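Local coordinates for uncharacterized protein (Legionella longbeachae NSW150, PDB 4JZA) that probably dephosphorylates phosphoinositide lipids, most likely removing the 3-phosphate of phosphatidylinositol 3-phosphate, and probably acts on lipids of the host cell, at residues V49-K54 with E131-A136; F56-D61 with L321-K326; Q75-Y80 with I110-L115; T179-K184 with Q308-L313. All blocks are in the same frame, centred on the assembly; numbering follows the deposited sequence.

Contact 1: residues V49-K54 with E131-A136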
# COMPACT_ATOMS: atom_id res chain seq x y z
N VAL A 49 13.06 5.01 -6.22
CA VAL A 49 13.27 6.39 -5.89
C VAL A 49 12.26 7.26 -6.63
O VAL A 49 11.55 8.06 -6.01
CB VAL A 49 14.70 6.88 -6.20
CG1 VAL A 49 14.81 8.38 -6.05
CG2 VAL A 49 15.71 6.24 -5.26
N ASP A 50 12.19 7.08 -7.94
CA ASP A 50 11.35 7.93 -8.79
C ASP A 50 9.90 7.80 -8.39
O ASP A 50 9.20 8.77 -8.25
CB ASP A 50 11.59 7.57 -10.27
CG ASP A 50 10.70 8.38 -11.25
OD1 ASP A 50 10.80 9.62 -11.37
OD2 ASP A 50 9.92 7.74 -11.96
N SER A 51 9.45 6.60 -8.13
CA SER A 51 8.04 6.42 -7.79
C SER A 51 7.65 7.08 -6.47
O SER A 51 6.54 7.57 -6.35
CB SER A 51 7.68 4.93 -7.74
OG SER A 51 6.30 4.74 -7.73
N LEU A 52 8.54 7.05 -5.49
CA LEU A 52 8.26 7.63 -4.19
C LEU A 52 8.32 9.15 -4.24
O LEU A 52 7.60 9.86 -3.50
CB LEU A 52 9.22 7.07 -3.12
CG LEU A 52 9.03 5.59 -2.79
CD1 LEU A 52 10.08 5.16 -1.80
CD2 LEU A 52 7.65 5.27 -2.24
N HIS A 53 9.22 9.64 -5.07
CA HIS A 53 9.31 11.05 -5.38
C HIS A 53 7.94 11.43 -5.93
O HIS A 53 7.25 12.23 -5.31
CB HIS A 53 10.48 11.29 -6.36
CG HIS A 53 10.61 12.68 -6.83
ND1 HIS A 53 10.01 13.14 -7.97
CD2 HIS A 53 11.26 13.74 -6.30
CE1 HIS A 53 10.29 14.42 -8.14
NE2 HIS A 53 11.08 14.80 -7.15
N LYS A 54 7.50 10.80 -7.03
CA LYS A 54 6.13 11.10 -7.49
C LYS A 54 5.08 10.88 -6.40
O LYS A 54 4.10 11.58 -6.37
CB LYS A 54 5.75 10.26 -8.69
CG LYS A 54 6.27 10.79 -10.01
CD LYS A 54 6.36 9.68 -11.05
CE LYS A 54 7.11 10.18 -12.26
NZ LYS A 54 7.83 9.06 -12.92
N GLU A 131 0.54 5.05 0.77
CA GLU A 131 -0.85 5.12 0.19
C GLU A 131 -0.96 6.17 -0.89
O GLU A 131 -1.63 5.97 -1.89
CB GLU A 131 -1.94 5.27 1.29
CG GLU A 131 -2.05 4.01 2.15
CD GLU A 131 -2.81 4.17 3.45
OE1 GLU A 131 -3.95 4.67 3.49
OE2 GLU A 131 -2.28 3.77 4.48
N ALA A 132 -0.27 7.28 -0.73
CA ALA A 132 -0.17 8.22 -1.86
C ALA A 132 0.43 7.57 -3.09
O ALA A 132 -0.03 7.80 -4.17
CB ALA A 132 0.63 9.47 -1.49
N GLU A 133 1.43 6.73 -2.94
CA GLU A 133 1.98 6.08 -4.12
C GLU A 133 0.94 5.19 -4.82
O GLU A 133 0.89 5.14 -6.03
CB GLU A 133 3.18 5.23 -3.74
CG GLU A 133 3.95 4.75 -4.96
CD GLU A 133 4.88 3.58 -4.69
OE1 GLU A 133 5.76 3.42 -5.54
OE2 GLU A 133 4.75 2.83 -3.67
N GLN A 134 0.13 4.49 -4.05
CA GLN A 134 -0.86 3.60 -4.60
C GLN A 134 -1.88 4.34 -5.44
O GLN A 134 -2.17 3.93 -6.54
CB GLN A 134 -1.59 2.92 -3.45
CG GLN A 134 -0.76 1.94 -2.61
CD GLN A 134 -1.56 1.44 -1.45
OE1 GLN A 134 -2.70 1.60 -1.43
NE2 GLN A 134 -1.02 0.78 -0.56
N TYR A 135 -2.44 5.42 -4.89
CA TYR A 135 -3.38 6.28 -5.61
C TYR A 135 -2.66 6.97 -6.79
O TYR A 135 -3.26 7.07 -7.86
CB TYR A 135 -4.06 7.31 -4.70
CG TYR A 135 -5.19 6.73 -3.92
CD1 TYR A 135 -4.97 6.18 -2.69
CD2 TYR A 135 -6.49 6.78 -4.38
CE1 TYR A 135 -6.00 5.63 -1.95
CE2 TYR A 135 -7.53 6.24 -3.66
CZ TYR A 135 -7.26 5.66 -2.45
OH TYR A 135 -8.25 5.11 -1.72
N ALA A 136 -1.41 7.38 -6.65
CA ALA A 136 -0.71 7.90 -7.86
C ALA A 136 -0.68 6.88 -8.98
O ALA A 136 -0.83 7.25 -10.17
CB ALA A 136 0.74 8.35 -7.60
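The carboxylate of Glu133 is the flat group on which this contact turns: one of its faces lies under the methyl CD2 of Leu52, and the anti lone pair of OE1 accepts the hydroxyl of Ser51. It illustrates a buried polar bridge between two helices, 41-62 and 122-140, of the run of helices that links strands 31-35 and 144-150 in the chain. Backbones come closest at Leu52 and Glu133, whose CA atoms are 6.5 Å apart. Glu133 spans this gap because CG stands anti to the backbone N (chi1 -169°) and the chain beyond CG is extended, which carries the acid to the flank of helix 41-62. Leu52 CD2 then sits 4.1 Å from Glu133 CD, an apolar cover on a charged group.

Both oxygens of the acid have partners. OE1 is shared between Ser51 and a salt bridge from Arg48, one turn earlier on the serine's own helix, while OE2 pairs with Arg341. Two arginines around one buried acid would probably keep it ionised. Within helix 41-62, Lys54 NZ lies 2.7 Å from Asp50 OD2, meeting it on the syn side but 23° out of the carboxylate plane; Asp50 OD1 continues to Lys85 of helix 74-87. Across the helix pair, the bond from Ser51 OG to Glu133 OE1 measures 2.6 Å.

Contact 2: residues F56-D61 with L321-K326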
# COMPACT_ATOMS: atom_id res chain seq x y z
N PHE A 56 5.42 11.56 -3.23
CA PHE A 56 5.42 12.80 -2.43
C PHE A 56 4.61 13.89 -3.12
O PHE A 56 3.81 14.55 -2.46
CB PHE A 56 6.82 13.34 -2.13
CG PHE A 56 6.82 14.58 -1.29
CD1 PHE A 56 5.70 15.20 -0.92
CD2 PHE A 56 7.94 15.06 -0.82
CE1 PHE A 56 5.71 16.33 -0.14
CE2 PHE A 56 7.96 16.17 -0.00
CZ PHE A 56 6.84 16.81 0.32
N TYR A 57 4.83 14.08 -4.43
CA TYR A 57 4.09 15.06 -5.17
C TYR A 57 2.60 14.78 -5.14
O TYR A 57 1.82 15.70 -4.93
CB TYR A 57 4.57 15.17 -6.62
CG TYR A 57 5.76 16.07 -6.75
CD1 TYR A 57 6.97 15.73 -6.19
CD2 TYR A 57 5.66 17.29 -7.42
CE1 TYR A 57 8.08 16.55 -6.31
CE2 TYR A 57 6.76 18.13 -7.55
CZ TYR A 57 7.98 17.75 -7.00
OH TYR A 57 9.10 18.56 -7.13
N PHE A 58 2.19 13.53 -5.30
CA PHE A 58 0.77 13.26 -5.20
C PHE A 58 0.24 13.72 -3.85
O PHE A 58 -0.87 14.26 -3.74
CB PHE A 58 0.51 11.78 -5.32
CG PHE A 58 -0.94 11.43 -5.42
CD1 PHE A 58 -1.67 11.20 -4.28
CD2 PHE A 58 -1.55 11.31 -6.65
CE1 PHE A 58 -2.98 10.89 -4.35
CE2 PHE A 58 -2.88 10.99 -6.74
CZ PHE A 58 -3.59 10.78 -5.59
N LEU A 59 1.01 13.46 -2.82
CA LEU A 59 0.60 13.71 -1.44
C LEU A 59 0.38 15.19 -1.23
O LEU A 59 -0.63 15.62 -0.66
CB LEU A 59 1.67 13.16 -0.49
CG LEU A 59 1.47 13.39 0.99
CD1 LEU A 59 0.19 12.77 1.53
CD2 LEU A 59 2.69 12.87 1.73
N ILE A 60 1.33 15.98 -1.70
CA ILE A 60 1.31 17.40 -1.42
C ILE A 60 0.23 18.11 -2.23
O ILE A 60 -0.37 19.07 -1.74
CB ILE A 60 2.71 18.05 -1.56
CG1 ILE A 60 2.73 19.39 -0.83
CG2 ILE A 60 3.12 18.20 -3.00
CD1 ILE A 60 4.14 19.85 -0.45
N ASP A 61 -0.02 17.63 -3.44
CA ASP A 61 -1.08 18.17 -4.27
C ASP A 61 -2.47 17.69 -3.76
O ASP A 61 -3.45 18.36 -3.96
CB ASP A 61 -0.87 17.78 -5.75
CG ASP A 61 0.38 18.44 -6.39
OD1 ASP A 61 0.95 19.37 -5.79
OD2 ASP A 61 0.81 18.02 -7.49
N LEU A 321 -8.56 9.81 -3.07
CA LEU A 321 -9.56 9.40 -4.06
C LEU A 321 -10.05 10.62 -4.83
O LEU A 321 -10.08 10.62 -6.06
CB LEU A 321 -10.75 8.68 -3.40
CG LEU A 321 -11.85 8.11 -4.29
CD1 LEU A 321 -11.27 7.19 -5.32
CD2 LEU A 321 -12.86 7.35 -3.41
N GLU A 322 -10.41 11.65 -4.05
CA GLU A 322 -10.85 12.91 -4.58
C GLU A 322 -9.87 13.44 -5.63
O GLU A 322 -10.27 13.87 -6.69
CB GLU A 322 -11.03 13.94 -3.45
CG GLU A 322 -11.13 15.40 -3.89
CD GLU A 322 -11.23 16.39 -2.72
OE1 GLU A 322 -11.20 17.61 -2.95
OE2 GLU A 322 -11.33 15.95 -1.56
N HIS A 323 -8.59 13.37 -5.35
CA HIS A 323 -7.65 14.01 -6.24
C HIS A 323 -7.54 13.32 -7.60
O HIS A 323 -7.29 13.97 -8.60
CB HIS A 323 -6.29 14.05 -5.60
CG HIS A 323 -5.28 14.82 -6.38
ND1 HIS A 323 -5.29 16.20 -6.45
CD2 HIS A 323 -4.22 14.41 -7.12
CE1 HIS A 323 -4.27 16.61 -7.19
NE2 HIS A 323 -3.59 15.54 -7.59
N VAL A 324 -7.71 12.01 -7.61
CA VAL A 324 -7.71 11.22 -8.84
C VAL A 324 -9.00 11.41 -9.60
O VAL A 324 -8.93 11.53 -10.81
CB VAL A 324 -7.55 9.72 -8.58
CG1 VAL A 324 -7.77 8.91 -9.83
CG2 VAL A 324 -6.17 9.41 -8.08
N LEU A 325 -10.15 11.42 -8.89
CA LEU A 325 -11.48 11.58 -9.51
C LEU A 325 -11.59 12.93 -10.14
O LEU A 325 -12.22 13.13 -11.18
CB LEU A 325 -12.61 11.40 -8.50
CG LEU A 325 -12.95 9.97 -8.12
CD1 LEU A 325 -13.99 9.91 -7.01
CD2 LEU A 325 -13.50 9.22 -9.28
N LYS A 326 -11.02 13.90 -9.47
CA LYS A 326 -11.08 15.29 -9.91
C LYS A 326 -10.32 15.47 -11.27
O LYS A 326 -10.53 16.43 -12.00
CB LYS A 326 -10.51 16.16 -8.80
CG LYS A 326 -11.11 17.53 -8.63
CD LYS A 326 -10.41 18.28 -7.50
CE LYS A 326 -11.20 18.19 -6.21
NZ LYS A 326 -10.66 19.16 -5.22
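Phe58 is the first residue of 56-61 to meet 321-326, and it does so with a T-shaped (edge-to-face) stack between helices 41-62 and 315-325, which cross almost at a right angle here. The local axes of 56-61 and 321-325 make 95° and approach to 10.5 Å, and the Phe58 and His323 side chains bridge that distance. With CG anti to the backbone N (chi1 -172°), the Phe58 ring is carried toward helix 315-325, where His323 turns its edge to the phenyl face. Centroids of the Phe58 and His323 rings lie 5.2 Å apart and their planes are at 86°. The nearest atoms are Phe58 CE2 and His323 CD2, 3.7 Å apart. At the rim of the phenyl ring, near its plane, Val324 CG2 packs 3.8 Å from Phe58 CZ, its side chain crossing that of Phe58 squarely.

One turn further on, at the exposed end of the contact, Asp61 meets the imidazole at its CE1 and NE2 atoms by van der Waals contact. Its OD1 is engaged by Lys78 of helix 74-87, and no hydrogen bond joins it to His323. Here the closest approach of side chains is from Asp61 CB to His323 CE1, 3.9 Å.

Contact 3: residues Q75-Y80 with I110-L115; sequences QTLKAY and IELIAL
Leu112 fills the tight part of this contact, its two methyls divided between Leu77 and Tyr80, residues three apart on the facing helix. CG anti to the backbone N (chi1 178°) sends the leucine straight out toward helix 74-87, and the fork at CG does the rest. CD1 meets Leu77 CD2 at 3.7 Å, the two leucines meeting at a slant. CD2 comes to the edge of the Tyr80 ring, in its plane, 3.5 Å from Tyr80 CD2; the approach is thus from the rim of the phenol and not over its face. Leu681 of helix 676-702 touches both Leu112 and Tyr80, and Phe56 of helix 41-62 also packs on Leu112.

Beyond this apolar wedge, the link between the two segments runs through a water. The Tyr80 hydroxyl donates to a water whose oxygen is 2.7 Å from Tyr80 OH, and the same water donates to Glu111 OE1 at 3.0 Å. The other carboxylate oxygen of Glu111 accepts the backbone N of Leu672, so the acid is held from two directions although no direct hydrogen bond joins the two segments. Leu77 and Leu112, the pair nearest in backbone, still have CA atoms 7.9 Å apart. The result is an apolar helix-helix contact with a buried water bridge at its side, within the alpha-helical bundle of 41-62, 74-87, 95-116 and 122-140.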
# COMPACT_ATOMS: atom_id res chain seq x y z
N GLN A 75 6.55 25.15 -2.21
CA GLN A 75 7.66 25.26 -3.11
C GLN A 75 9.00 24.87 -2.40
O GLN A 75 9.84 24.15 -2.95
CB GLN A 75 7.60 26.62 -3.74
CG GLN A 75 8.88 27.16 -4.29
CD GLN A 75 8.90 28.69 -4.28
OE1 GLN A 75 8.08 29.37 -3.60
NE2 GLN A 75 9.86 29.25 -5.01
N THR A 76 9.19 25.28 -1.15
CA THR A 76 10.39 24.86 -0.45
C THR A 76 10.44 23.34 -0.28
O THR A 76 11.51 22.76 -0.48
CB THR A 76 10.51 25.53 0.91
OG1 THR A 76 10.71 26.95 0.77
CG2 THR A 76 11.68 24.93 1.67
N LEU A 77 9.33 22.69 0.10
CA LEU A 77 9.32 21.24 0.24
C LEU A 77 9.67 20.50 -1.03
O LEU A 77 10.52 19.60 -1.06
CB LEU A 77 7.96 20.75 0.68
CG LEU A 77 7.56 21.32 2.05
CD1 LEU A 77 6.40 20.59 2.70
CD2 LEU A 77 8.72 21.33 3.02
N LYS A 78 9.03 20.88 -2.11
CA LYS A 78 9.27 20.23 -3.37
C LYS A 78 10.70 20.45 -3.82
O LYS A 78 11.31 19.58 -4.39
CB LYS A 78 8.32 20.77 -4.43
CG LYS A 78 6.90 20.31 -4.28
CD LYS A 78 6.01 21.10 -5.22
CE LYS A 78 4.65 20.43 -5.28
NZ LYS A 78 3.63 21.14 -6.10
N ALA A 79 11.25 21.62 -3.60
CA ALA A 79 12.64 21.79 -4.00
C ALA A 79 13.52 20.83 -3.16
O ALA A 79 14.44 20.22 -3.72
CB ALA A 79 13.09 23.24 -3.87
N TYR A 80 13.22 20.68 -1.87
CA TYR A 80 14.04 19.81 -1.00
C TYR A 80 13.97 18.35 -1.43
O TYR A 80 14.95 17.65 -1.56
CB TYR A 80 13.62 19.93 0.48
CG TYR A 80 14.32 18.95 1.41
CD1 TYR A 80 15.67 19.06 1.68
CD2 TYR A 80 13.61 17.92 2.02
CE1 TYR A 80 16.30 18.17 2.53
CE2 TYR A 80 14.23 17.02 2.87
CZ TYR A 80 15.58 17.14 3.12
OH TYR A 80 16.24 16.24 3.94
N ILE A 110 9.97 10.62 4.66
CA ILE A 110 9.07 10.29 5.76
C ILE A 110 9.16 11.37 6.83
O ILE A 110 8.17 11.77 7.44
CB ILE A 110 9.46 8.90 6.30
CG1 ILE A 110 9.02 7.85 5.32
CG2 ILE A 110 8.85 8.55 7.65
CD1 ILE A 110 9.93 6.66 5.39
N GLU A 111 10.38 11.85 7.05
CA GLU A 111 10.64 12.75 8.14
C GLU A 111 10.07 14.14 7.75
O GLU A 111 9.40 14.81 8.54
CB GLU A 111 12.15 12.67 8.49
CG GLU A 111 12.93 13.95 8.56
CD GLU A 111 14.43 13.78 8.89
OE1 GLU A 111 15.24 13.41 7.96
OE2 GLU A 111 14.79 14.11 10.08
N LEU A 112 10.31 14.55 6.50
CA LEU A 112 9.72 15.75 5.95
C LEU A 112 8.20 15.73 6.02
O LEU A 112 7.57 16.73 6.34
CB LEU A 112 10.18 15.92 4.52
CG LEU A 112 9.59 17.12 3.84
CD1 LEU A 112 9.99 18.31 4.68
CD2 LEU A 112 10.15 17.28 2.47
N ILE A 113 7.60 14.58 5.74
CA ILE A 113 6.17 14.39 5.90
C ILE A 113 5.73 14.49 7.35
O ILE A 113 4.78 15.18 7.67
CB ILE A 113 5.72 13.07 5.28
CG1 ILE A 113 5.88 13.14 3.76
CG2 ILE A 113 4.28 12.74 5.64
CD1 ILE A 113 5.88 11.79 3.10
N ALA A 114 6.42 13.85 8.27
CA ALA A 114 6.00 13.94 9.67
C ALA A 114 6.04 15.38 10.17
O ALA A 114 5.17 15.79 10.95
CB ALA A 114 6.87 13.08 10.53
N LEU A 115 7.08 16.12 9.78
CA LEU A 115 7.24 17.55 10.05
C LEU A 115 6.14 18.40 9.42
O LEU A 115 5.39 19.05 10.13
CB LEU A 115 8.55 18.07 9.49
CG LEU A 115 8.75 19.59 9.64
CD1 LEU A 115 8.69 19.98 11.11
CD2 LEU A 115 10.07 20.03 9.05
O HOH W 1 14.46 15.05 5.58

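Contact 4: residues T179-K184 with Q308-L313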
# COMPACT_ATOMS: atom_id res chain seq x y z
N THR A 179 -19.43 8.54 -9.29
CA THR A 179 -20.13 9.70 -9.82
C THR A 179 -20.84 10.48 -8.72
O THR A 179 -20.75 11.70 -8.70
CB THR A 179 -21.11 9.22 -10.91
OG1 THR A 179 -20.37 8.63 -11.98
CG2 THR A 179 -21.98 10.40 -11.45
N LEU A 180 -21.56 9.80 -7.82
CA LEU A 180 -22.17 10.47 -6.69
C LEU A 180 -21.13 11.21 -5.80
O LEU A 180 -21.34 12.35 -5.37
CB LEU A 180 -22.93 9.47 -5.82
CG LEU A 180 -24.28 8.99 -6.32
CD1 LEU A 180 -24.81 7.85 -5.44
CD2 LEU A 180 -25.28 10.14 -6.34
N ILE A 181 -20.03 10.53 -5.49
CA ILE A 181 -18.97 11.12 -4.68
C ILE A 181 -18.54 12.49 -5.27
O ILE A 181 -18.48 13.47 -4.55
CB ILE A 181 -17.80 10.12 -4.50
CG1 ILE A 181 -18.23 8.95 -3.61
CG2 ILE A 181 -16.59 10.78 -3.82
CD1 ILE A 181 -17.39 7.70 -3.77
N LYS A 182 -18.29 12.56 -6.58
CA LYS A 182 -17.94 13.83 -7.18
C LYS A 182 -19.08 14.81 -7.14
O LYS A 182 -18.89 16.01 -6.92
CB LYS A 182 -17.63 13.70 -8.64
CG LYS A 182 -16.50 12.79 -8.97
CD LYS A 182 -16.19 12.88 -10.46
CE LYS A 182 -15.50 14.19 -10.83
NZ LYS A 182 -14.99 14.13 -12.22
N ALA A 183 -20.28 14.34 -7.38
CA ALA A 183 -21.38 15.29 -7.46
C ALA A 183 -21.64 15.93 -6.09
O ALA A 183 -22.12 17.07 -6.05
CB ALA A 183 -22.62 14.64 -8.04
N LYS A 184 -21.31 15.21 -5.00
CA LYS A 184 -21.46 15.74 -3.65
C LYS A 184 -20.23 16.44 -3.16
O LYS A 184 -20.14 16.82 -1.99
CB LYS A 184 -21.95 14.64 -2.68
CG LYS A 184 -23.28 14.09 -3.16
CD LYS A 184 -23.98 13.19 -2.18
CE LYS A 184 -25.21 12.57 -2.86
NZ LYS A 184 -26.44 13.43 -2.75
N GLN A 308 -21.45 2.81 2.12
CA GLN A 308 -20.76 2.55 3.38
C GLN A 308 -19.27 2.25 3.20
O GLN A 308 -18.46 2.64 4.02
CB GLN A 308 -21.49 1.42 4.09
CG GLN A 308 -21.09 1.16 5.52
CD GLN A 308 -21.84 -0.04 6.10
OE1 GLN A 308 -22.35 -0.89 5.36
NE2 GLN A 308 -21.88 -0.14 7.42
N TRP A 309 -18.88 1.59 2.11
CA TRP A 309 -17.46 1.42 1.86
C TRP A 309 -16.71 2.74 1.79
O TRP A 309 -15.55 2.80 2.13
CB TRP A 309 -17.19 0.60 0.61
CG TRP A 309 -17.54 1.19 -0.69
CD1 TRP A 309 -18.56 0.82 -1.48
CD2 TRP A 309 -16.82 2.19 -1.40
NE1 TRP A 309 -18.55 1.53 -2.64
CE2 TRP A 309 -17.49 2.40 -2.60
CE3 TRP A 309 -15.67 2.93 -1.13
CZ2 TRP A 309 -17.04 3.35 -3.55
CZ3 TRP A 309 -15.23 3.88 -2.09
CH2 TRP A 309 -15.91 4.06 -3.27
N TYR A 310 -17.35 3.80 1.34
CA TYR A 310 -16.70 5.09 1.20
C TYR A 310 -16.45 5.66 2.57
O TYR A 310 -15.35 6.12 2.87
CB TYR A 310 -17.54 6.05 0.37
CG TYR A 310 -16.98 7.40 0.29
CD1 TYR A 310 -15.83 7.64 -0.45
CD2 TYR A 310 -17.58 8.48 0.95
CE1 TYR A 310 -15.27 8.91 -0.52
CE2 TYR A 310 -17.02 9.75 0.88
CZ TYR A 310 -15.87 9.97 0.14
OH TYR A 310 -15.27 11.23 0.05
N TRP A 311 -17.45 5.57 3.45
CA TRP A 311 -17.35 6.24 4.77
C TRP A 311 -16.30 5.64 5.71
O TRP A 311 -15.84 6.30 6.61
CB TRP A 311 -18.72 6.27 5.48
CG TRP A 311 -19.81 7.07 4.76
CD1 TRP A 311 -20.97 6.59 4.29
CD2 TRP A 311 -19.80 8.47 4.44
NE1 TRP A 311 -21.69 7.59 3.69
CE2 TRP A 311 -20.99 8.76 3.79
CE3 TRP A 311 -18.91 9.51 4.68
CZ2 TRP A 311 -21.31 10.03 3.34
CZ3 TRP A 311 -19.23 10.78 4.24
CH2 TRP A 311 -20.42 11.03 3.60
N VAL A 312 -15.94 4.38 5.53
CA VAL A 312 -14.89 3.78 6.36
C VAL A 312 -13.45 4.17 5.90
O VAL A 312 -12.46 3.99 6.65
CB VAL A 312 -15.06 2.26 6.47
CG1 VAL A 312 -16.41 1.94 7.06
CG2 VAL A 312 -14.91 1.60 5.11
N LEU A 313 -13.33 4.72 4.70
CA LEU A 313 -12.03 5.16 4.28
C LEU A 313 -11.51 6.18 5.30
O LEU A 313 -12.28 6.91 5.85
CB LEU A 313 -12.09 5.79 2.89
CG LEU A 313 -12.39 4.87 1.73
CD1 LEU A 313 -12.41 5.66 0.46
CD2 LEU A 313 -11.34 3.78 1.64
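Ile181 lies across the face of the Tyr310 ring, a CH-pi contact in which CG1 stands 4.2 Å from the ring centroid and only 12° off its normal. Two further carbons widen the footprint: CD1, beyond CG1, comes 3.7 Å from Tyr310 CD1, and CG2, the other branch at CB, lies 4.0 Å from Tyr310 CE1. Ile181 CD1 also touches the indole of Trp309 at its CH2, 4.0 Å away, so that one aliphatic side chain on helix 172-183 sits against two consecutive aromatics of the short helix 308-311.

The second shell helps to hold those rings. Tyr310 extends toward the isoleucine with CG anti to the backbone N (chi1 175°), and its hydroxyl is tied to the carbonyl of Pro187. The indole of Trp309 makes a hydrogen bond from NE1 to OE1 of Glu177, which is on the same helix as Ile181, about one turn back. Tyr310 CB lies over one face of that indole, toward its rim, 3.9 Å above the plane, and Tyr310 CD2 lies over a face of Trp311. Leu321 and Gln318 of helix 315-325 also pack on Tyr310.

The chemistry implies two kinds of tie. The segments themselves meet only through apolar contact, while the bond from Trp309 to Glu177 adds a polar link between the same two helices and, with that of the Tyr310 hydroxyl, probably helps to fix the rings against Ile181.

Contacts 1, 3 and 4 are buried, whereas contact 2 is partly open at its aspartate end. Contacts 1 and 2 share helix 41-62 and touch through Tyr135 and Ala136, which pack on Phe58. Contact 3 adjoins contact 2 where Phe56 CE2 lies 3.5 Å from Leu112 CD2. Contact 4 meets contact 2 where Leu321 and Leu325 pack on Tyr310 and Ile181, with a probable hydrogen bond from Lys182 NZ to Leu325 O; it lies about 17 Å from contact 3 between nearest atoms. The chemistry differs even among the buried contacts: a charge cluster in contact 1, nearest the chain centre, aliphatic wedging with water in contact 3, CH-pi packing in contact 4; contact 2 stacks rings.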